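Local coordinates for protein aeromonas extracellular serine protease (Aeromonas sobria, PDB 3WQB) that cleaves peptide bonds after paired basic residues, one of them lysine, as a secreted calcium-dependent serine protease and probable virulence factor that attacks host plasma proteins, at residues Val381-Val393 / Ala450-Ser462. The protein carries 1 engineered substitution. Residues are numbered along the deposited sequence; the frame is centred on the assembly and turned at random.
Sequences VSYTSSTGKVRDV and AAIADVGNSPTSS. With CA (calcium ion), chain D.
The backbones come nearest where the CA atoms of Ser-385, in the type I turn Ser-385 to Gly-388 of the antiparallel hairpin 381-393, and Val-455, in the loop between strands 451-452 and 460-466, lie 4.9 Å apart, with a bent CA-H...O contact from Ser-385 CA to Val-455 O. The Tyr-383 ring and the Val-455 side chain run past one another, pointing opposite ways, ring atom CD2 lying 3.6 Å from Val-455 CB. At the edge of that ring the phenol OH donates to Gly-456 O (2.6 Å), in the carbonyl plane, and accepts from Arg-391 NH1 within the guanidinium plane. Asn-457 O lies over one guanidinium face, toward its rim, and Val-393 CG1 over the centre of the opposite face. Asn-457 turns its end to the hairpin: Ser-385 OG donates to its OD1 (2.7 Å) from above the carbonyl plane, and ND2 donates in the amide plane to Thr-387 OG1. A chi1 of 78° folds Ser-385 OG back over its own backbone, where it accepts from Thr-387 N, an ST turn, and from Lys-389 N. The Lys-389 chain bends at chi3 (73°), bringing NZ to Asn-457 O (2.8 Å). Two waters join Ser-386 to the loop, one between its N and Val-455 O, the other bridging its OG and Asp-454 O. Asp-454 OD1 binds calcium (2.3 Å) together with Asp-488, Asp-553, Ala-555, Asn-578 and Asn-579. The contact thus joins the subtilisin domain to a calcium-binding loop of the P-domain, largely through polar bonds that hold the Asn-457 amide at both ends and direct hairpin donors at loop carbonyls; nearby Lys-389 and Arg-391 probably polarise Asn-457 O.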
ATOM      1  N   VAL A 381     -15.228 -19.679  -7.220  1.00 15.08           N
ATOM      2  CA  VAL A 381     -16.436 -19.408  -6.458  1.00 15.35           C
ATOM      3  C   VAL A 381     -17.571 -20.170  -7.112  1.00 15.87           C
ATOM      4  O   VAL A 381     -17.787 -20.053  -8.321  1.00 15.72           O
ATOM      5  CB  VAL A 381     -16.774 -17.898  -6.452  1.00 15.02           C
ATOM      6  CG1 VAL A 381     -18.112 -17.630  -5.763  1.00 16.09           C
ATOM      7  CG2 VAL A 381     -15.654 -17.095  -5.787  1.00 15.27           C
ATOM      8  N   SER A 382     -18.279 -20.954  -6.300  1.00 16.27           N
ATOM      9  CA  SER A 382     -19.391 -21.776  -6.758  1.00 17.99           C
ATOM     10  C   SER A 382     -20.717 -21.189  -6.293  1.00 17.42           C
ATOM     11  O   SER A 382     -20.860 -20.789  -5.134  1.00 18.04           O
ATOM     12  CB  SER A 382     -19.242 -23.193  -6.206  1.00 18.52           C
ATOM     13  OG  SER A 382     -20.320 -24.008  -6.617  1.00 22.28           O
ATOM     14  N   TYR A 383     -21.689 -21.144  -7.204  1.00 17.51           N
ATOM     15  CA  TYR A 383     -23.054 -20.766  -6.856  1.00 17.54           C
ATOM     16  C   TYR A 383     -24.036 -21.304  -7.877  1.00 17.77           C
ATOM     17  O   TYR A 383     -23.643 -21.757  -8.945  1.00 17.94           O
ATOM     18  CB  TYR A 383     -23.197 -19.244  -6.728  1.00 17.39           C
ATOM     19  CG  TYR A 383     -23.065 -18.442  -8.011  1.00 16.69           C
ATOM     20  CD1 TYR A 383     -21.815 -18.038  -8.468  1.00 15.86           C
ATOM     21  CD2 TYR A 383     -24.191 -18.060  -8.741  1.00 16.45           C
ATOM     22  CE1 TYR A 383     -21.680 -17.284  -9.626  1.00 15.28           C
ATOM     23  CE2 TYR A 383     -24.072 -17.295  -9.906  1.00 16.72           C
ATOM     24  CZ  TYR A 383     -22.812 -16.903 -10.341  1.00 15.40           C
ATOM     25  OH  TYR A 383     -22.678 -16.132 -11.481  1.00 15.96           O
ATOM     26  N   THR A 384     -25.317 -21.242  -7.531  1.00 18.09           N
ATOM     27  CA  THR A 384     -26.381 -21.654  -8.425  1.00 19.04           C
ATOM     28  C   THR A 384     -27.187 -20.415  -8.793  1.00 18.34           C
ATOM     29  O   THR A 384     -27.639 -19.676  -7.911  1.00 17.46           O
ATOM     30  CB  THR A 384     -27.276 -22.719  -7.742  1.00 19.57           C
ATOM     31  OG1 THR A 384     -26.463 -23.825  -7.336  1.00 21.66           O
ATOM     32  CG2 THR A 384     -28.381 -23.223  -8.678  1.00 20.26           C
ATOM     33  N   SER A 385     -27.358 -20.194 -10.095  1.00 18.55           N
ATOM     34  CA  SER A 385     -28.112 -19.050 -10.604  1.00 19.12           C
ATOM     35  C   SER A 385     -29.619 -19.209 -10.387  1.00 19.70           C
ATOM     36  O   SER A 385     -30.069 -20.266  -9.944  1.00 19.62           O
ATOM     37  CB  SER A 385     -27.825 -18.849 -12.092  1.00 18.94           C
ATOM     38  OG  SER A 385     -28.555 -19.791 -12.868  1.00 20.19           O
ATOM     39  N   SER A 386     -30.398 -18.174 -10.714  1.00 21.01           N
ATOM     40  CA  SER A 386     -31.860 -18.232 -10.556  1.00 22.54           C
ATOM     41  C   SER A 386     -32.532 -19.185 -11.545  1.00 23.00           C
ATOM     42  O   SER A 386     -33.685 -19.584 -11.340  1.00 23.52           O
ATOM     43  CB  SER A 386     -32.491 -16.838 -10.648  1.00 22.93           C
ATOM     44  OG  SER A 386     -32.104 -16.037  -9.547  1.00 24.72           O
ATOM     45  N   THR A 387     -31.811 -19.567 -12.600  1.00 23.37           N
ATOM     46  CA  THR A 387     -32.318 -20.553 -13.555  1.00 23.93           C
ATOM     47  C   THR A 387     -31.824 -21.960 -13.223  1.00 23.99           C
ATOM     48  O   THR A 387     -32.079 -22.907 -13.968  1.00 24.26           O
ATOM     49  CB  THR A 387     -31.947 -20.205 -15.016  1.00 24.04           C
ATOM     50  OG1 THR A 387     -30.522 -20.122 -15.150  1.00 24.37           O
ATOM     51  CG2 THR A 387     -32.584 -18.888 -15.438  1.00 24.88           C
ATOM     52  N   GLY A 388     -31.118 -22.090 -12.103  1.00 24.00           N
ATOM     53  CA  GLY A 388     -30.577 -23.379 -11.684  1.00 24.48           C
ATOM     54  C   GLY A 388     -29.319 -23.802 -12.428  1.00 24.49           C
ATOM     55  O   GLY A 388     -28.956 -24.978 -12.415  1.00 25.05           O
ATOM     56  N   LYS A 389     -28.654 -22.852 -13.088  1.00 24.43           N
ATOM     57  CA  LYS A 389     -27.347 -23.123 -13.692  1.00 24.12           C
ATOM     58  C   LYS A 389     -26.280 -23.064 -12.594  1.00 23.89           C
ATOM     59  O   LYS A 389     -26.147 -22.051 -11.906  1.00 23.85           O
ATOM     60  CB  LYS A 389     -27.037 -22.121 -14.813  1.00 24.29           C
ATOM     61  CG  LYS A 389     -25.702 -22.363 -15.536  1.00 25.11           C
ATOM     62  CD  LYS A 389     -25.507 -21.444 -16.736  1.00 25.68           C
ATOM     63  CE  LYS A 389     -25.210 -20.009 -16.328  1.00 25.68           C
ATOM     64  NZ  LYS A 389     -25.059 -19.107 -17.508  1.00 25.13           N
ATOM     65  N   VAL A 390     -25.551 -24.161 -12.415  1.00 23.69           N
ATOM     66  CA  VAL A 390     -24.477 -24.236 -11.422  1.00 23.26           C
ATOM     67  C   VAL A 390     -23.213 -23.669 -12.051  1.00 22.54           C
ATOM     68  O   VAL A 390     -22.723 -24.187 -13.055  1.00 22.81           O
ATOM     69  CB  VAL A 390     -24.215 -25.690 -10.956  1.00 23.62           C
ATOM     70  CG1 VAL A 390     -23.089 -25.741  -9.926  1.00 23.98           C
ATOM     71  CG2 VAL A 390     -25.484 -26.310 -10.379  1.00 23.90           C
ATOM     72  N   ARG A 391     -22.697 -22.598 -11.459  1.00 21.62           N
ATOM     73  CA  ARG A 391     -21.542 -21.907 -12.012  1.00 20.78           C
ATOM     74  C   ARG A 391     -20.320 -22.059 -11.125  1.00 20.39           C
ATOM     75  O   ARG A 391     -20.433 -22.117  -9.906  1.00 20.78           O
ATOM     76  CB  ARG A 391     -21.843 -20.419 -12.208  1.00 20.53           C
ATOM     77  CG  ARG A 391     -22.990 -20.113 -13.168  1.00 20.26           C
ATOM     78  CD  ARG A 391     -22.946 -18.666 -13.620  1.00 19.42           C
ATOM     79  NE  ARG A 391     -21.938 -18.457 -14.657  1.00 18.73           N
ATOM     80  CZ  ARG A 391     -21.230 -17.341 -14.818  1.00 19.02           C
ATOM     81  NH1 ARG A 391     -21.384 -16.311 -13.995  1.00 18.89           N
ATOM     82  NH2 ARG A 391     -20.341 -17.262 -15.798  1.00 19.68           N
ATOM     83  N   ASP A 392     -19.160 -22.145 -11.764  1.00 19.78           N
ATOM     84  CA  ASP A 392     -17.874 -22.126 -11.088  1.00 19.77           C
ATOM     85  C   ASP A 392     -17.061 -21.038 -11.755  1.00 18.86           C
ATOM     86  O   ASP A 392     -16.606 -21.194 -12.893  1.00 19.50           O
ATOM     87  CB  ASP A 392     -17.165 -23.470 -11.248  1.00 20.42           C
ATOM     88  CG  ASP A 392     -18.045 -24.642 -10.885  1.00 23.56           C
ATOM     89  OD1 ASP A 392     -18.630 -24.628  -9.783  1.00 27.75           O
ATOM     90  OD2 ASP A 392     -18.145 -25.578 -11.705  1.00 27.79           O
ATOM     91  N   VAL A 393     -16.902 -19.918 -11.060  1.00 17.79           N
ATOM     92  CA  VAL A 393     -16.216 -18.773 -11.657  1.00 17.01           C
ATOM     93  C   VAL A 393     -14.947 -18.426 -10.908  1.00 15.78           C
ATOM     94  O   VAL A 393     -14.861 -18.603  -9.702  1.00 15.44           O
ATOM     95  CB  VAL A 393     -17.130 -17.525 -11.763  1.00 17.56           C
ATOM     96  CG1 VAL A 393     -18.362 -17.834 -12.627  1.00 18.63           C
ATOM     97  CG2 VAL A 393     -17.531 -17.007 -10.396  1.00 18.48           C
ATOM     98  N   ALA A 450     -28.243  -2.413 -17.364  1.00 18.74           N
ATOM     99  CA  ALA A 450     -27.685  -1.932 -16.096  1.00 18.06           C
ATOM    100  C   ALA A 450     -27.877  -2.908 -14.935  1.00 17.10           C
ATOM    101  O   ALA A 450     -27.134  -2.870 -13.955  1.00 16.64           O
ATOM    102  CB  ALA A 450     -28.276  -0.569 -15.737  1.00 18.25           C
ATOM    103  N   ALA A 451     -28.874  -3.779 -15.041  1.00 16.20           N
ATOM    104  CA  ALA A 451     -29.239  -4.670 -13.948  1.00 15.33           C
ATOM    105  C   ALA A 451     -28.118  -5.625 -13.546  1.00 15.17           C
ATOM    106  O   ALA A 451     -27.456  -6.219 -14.403  1.00 15.53           O
ATOM    107  CB  ALA A 451     -30.499  -5.454 -14.308  1.00 15.61           C
ATOM    108  N   ILE A 452     -27.915  -5.757 -12.239  1.00 14.65           N
ATOM    109  CA  ILE A 452     -27.029  -6.782 -11.695  1.00 14.47           C
ATOM    110  C   ILE A 452     -27.917  -7.752 -10.913  1.00 14.62           C
ATOM    111  O   ILE A 452     -28.242  -7.518  -9.744  1.00 15.29           O
ATOM    112  CB  ILE A 452     -25.919  -6.196 -10.768  1.00 14.06           C
ATOM    113  CG1 ILE A 452     -25.135  -5.074 -11.467  1.00 14.43           C
ATOM    114  CG2 ILE A 452     -24.980  -7.314 -10.297  1.00 14.36           C
ATOM    115  CD1 ILE A 452     -24.315  -4.197 -10.523  1.00 14.64           C
ATOM    116  N   ALA A 453     -28.327  -8.830 -11.564  1.00 14.54           N
ATOM    117  CA  ALA A 453     -29.202  -9.808 -10.915  1.00 14.52           C
ATOM    118  C   ALA A 453     -28.472 -10.531  -9.796  1.00 14.54           C
ATOM    119  O   ALA A 453     -27.254 -10.721  -9.858  1.00 14.96           O
ATOM    120  CB  ALA A 453     -29.728 -10.815 -11.927  1.00 15.03           C
ATOM    121  N   ASP A 454     -29.213 -10.931  -8.766  1.00 14.45           N
ATOM    122  CA  ASP A 454     -28.669 -11.824  -7.752  1.00 14.21           C
ATOM    123  C   ASP A 454     -28.200 -13.100  -8.456  1.00 14.28           C
ATOM    124  O   ASP A 454     -28.826 -13.536  -9.425  1.00 14.68           O
ATOM    125  CB  ASP A 454     -29.762 -12.156  -6.736  1.00 14.43           C
ATOM    126  CG  ASP A 454     -29.230 -12.814  -5.486  1.00 14.86           C
ATOM    127  OD1 ASP A 454     -28.028 -12.671  -5.166  1.00 15.11           O
ATOM    128  OD2 ASP A 454     -30.039 -13.473  -4.793  1.00 15.85           O
ATOM    129  N   VAL A 455     -27.088 -13.675  -7.993  1.00 13.60           N
ATOM    130  CA  VAL A 455     -26.538 -14.927  -8.556  1.00 13.90           C
ATOM    131  C   VAL A 455     -26.680 -14.984 -10.083  1.00 13.92           C
ATOM    132  O   VAL A 455     -27.344 -15.861 -10.643  1.00 14.53           O
ATOM    133  CB  VAL A 455     -27.100 -16.219  -7.847  1.00 13.80           C
ATOM    134  CG1 VAL A 455     -26.481 -16.371  -6.475  1.00 14.61           C
ATOM    135  CG2 VAL A 455     -28.652 -16.241  -7.753  1.00 14.17           C
ATOM    136  N   GLY A 456     -26.034 -14.035 -10.759  1.00 14.15           N
ATOM    137  CA  GLY A 456     -26.271 -13.829 -12.184  1.00 14.92           C
ATOM    138  C   GLY A 456     -25.850 -14.976 -13.075  1.00 15.37           C
ATOM    139  O   GLY A 456     -24.878 -15.675 -12.789  1.00 15.55           O
ATOM    140  N   ASN A 457     -26.587 -15.175 -14.162  1.00 16.04           N
ATOM    141  CA  ASN A 457     -26.212 -16.163 -15.166  1.00 17.00           C
ATOM    142  C   ASN A 457     -24.968 -15.787 -15.944  1.00 16.97           C
ATOM    143  O   ASN A 457     -24.261 -16.657 -16.452  1.00 17.53           O
ATOM    144  CB  ASN A 457     -27.366 -16.399 -16.136  1.00 17.38           C
ATOM    145  CG  ASN A 457     -28.318 -17.455 -15.641  1.00 20.24           C
ATOM    146  OD1 ASN A 457     -27.896 -18.510 -15.179  1.00 21.87           O
ATOM    147  ND2 ASN A 457     -29.608 -17.182 -15.743  1.00 22.57           N
ATOM    148  N   SER A 458     -24.721 -14.484 -16.043  1.00 16.91           N
ATOM    149  CA  SER A 458     -23.571 -13.944 -16.744  1.00 16.74           C
ATOM    150  C   SER A 458     -23.311 -12.556 -16.173  1.00 16.04           C
ATOM    151  O   SER A 458     -24.175 -11.997 -15.503  1.00 15.86           O
ATOM    152  CB  SER A 458     -23.834 -13.851 -18.250  1.00 16.97           C
ATOM    153  OG  SER A 458     -24.877 -12.943 -18.539  1.00 18.79           O
ATOM    154  N   PRO A 459     -22.120 -11.993 -16.435  1.00 15.85           N
ATOM    155  CA  PRO A 459     -21.824 -10.669 -15.912  1.00 15.64           C
ATOM    156  C   PRO A 459     -22.673  -9.567 -16.530  1.00 15.00           C
ATOM    157  O   PRO A 459     -23.109  -9.664 -17.679  1.00 16.26           O
ATOM    158  CB  PRO A 459     -20.365 -10.453 -16.307  1.00 15.73           C
ATOM    159  CG  PRO A 459     -19.803 -11.811 -16.485  1.00 17.00           C
ATOM    160  CD  PRO A 459     -20.932 -12.633 -17.027  1.00 15.95           C
ATOM    161  N   THR A 460     -22.904  -8.532 -15.738  1.00 14.23           N
ATOM    162  CA  THR A 460     -23.384  -7.258 -16.233  1.00 14.09           C
ATOM    163  C   THR A 460     -22.167  -6.604 -16.868  1.00 13.66           C
ATOM    164  O   THR A 460     -21.139  -6.444 -16.219  1.00 13.80           O
ATOM    165  CB  THR A 460     -23.909  -6.428 -15.064  1.00 13.68           C
ATOM    166  OG1 THR A 460     -24.942  -7.167 -14.401  1.00 14.36           O
ATOM    167  CG2 THR A 460     -24.444  -5.081 -15.524  1.00 14.45           C
ATOM    168  N   SER A 461     -22.274  -6.235 -18.138  1.00 13.30           N
ATOM    169  CA  SER A 461     -21.116  -5.808 -18.906  1.00 14.10           C
ATOM    170  C   SER A 461     -21.314  -4.457 -19.540  1.00 13.50           C
ATOM    171  O   SER A 461     -22.418  -4.097 -19.946  1.00 14.28           O
ATOM    172  CB  SER A 461     -20.801  -6.834 -20.004  1.00 14.61           C
ATOM    173  OG  SER A 461     -20.619  -8.136 -19.459  1.00 18.79           O
ATOM    174  N   SER A 462     -20.218  -3.723 -19.650  1.00 12.42           N
ATOM    175  CA  SER A 462     -20.207  -2.434 -20.320  1.00 12.12           C
ATOM    176  C   SER A 462     -18.864  -2.242 -21.004  1.00 12.23           C
ATOM    177  O   SER A 462     -17.822  -2.534 -20.429  1.00 12.26           O
ATOM    178  CB  SER A 462     -20.500  -1.323 -19.307  1.00 12.38           C
ATOM    179  OG  SER A 462     -20.366  -0.030 -19.879  1.00 12.95           O
TER
HETATM  180 CA    CA D 902     -26.389 -11.759  -3.877  1.00 13.46          CA
HETATM  181  O   HOH W   1     -29.785 -15.645 -11.811  1.00 24.22           O
HETATM  182  O   HOH W   2     -31.532 -13.495  -9.890  1.00 26.12           O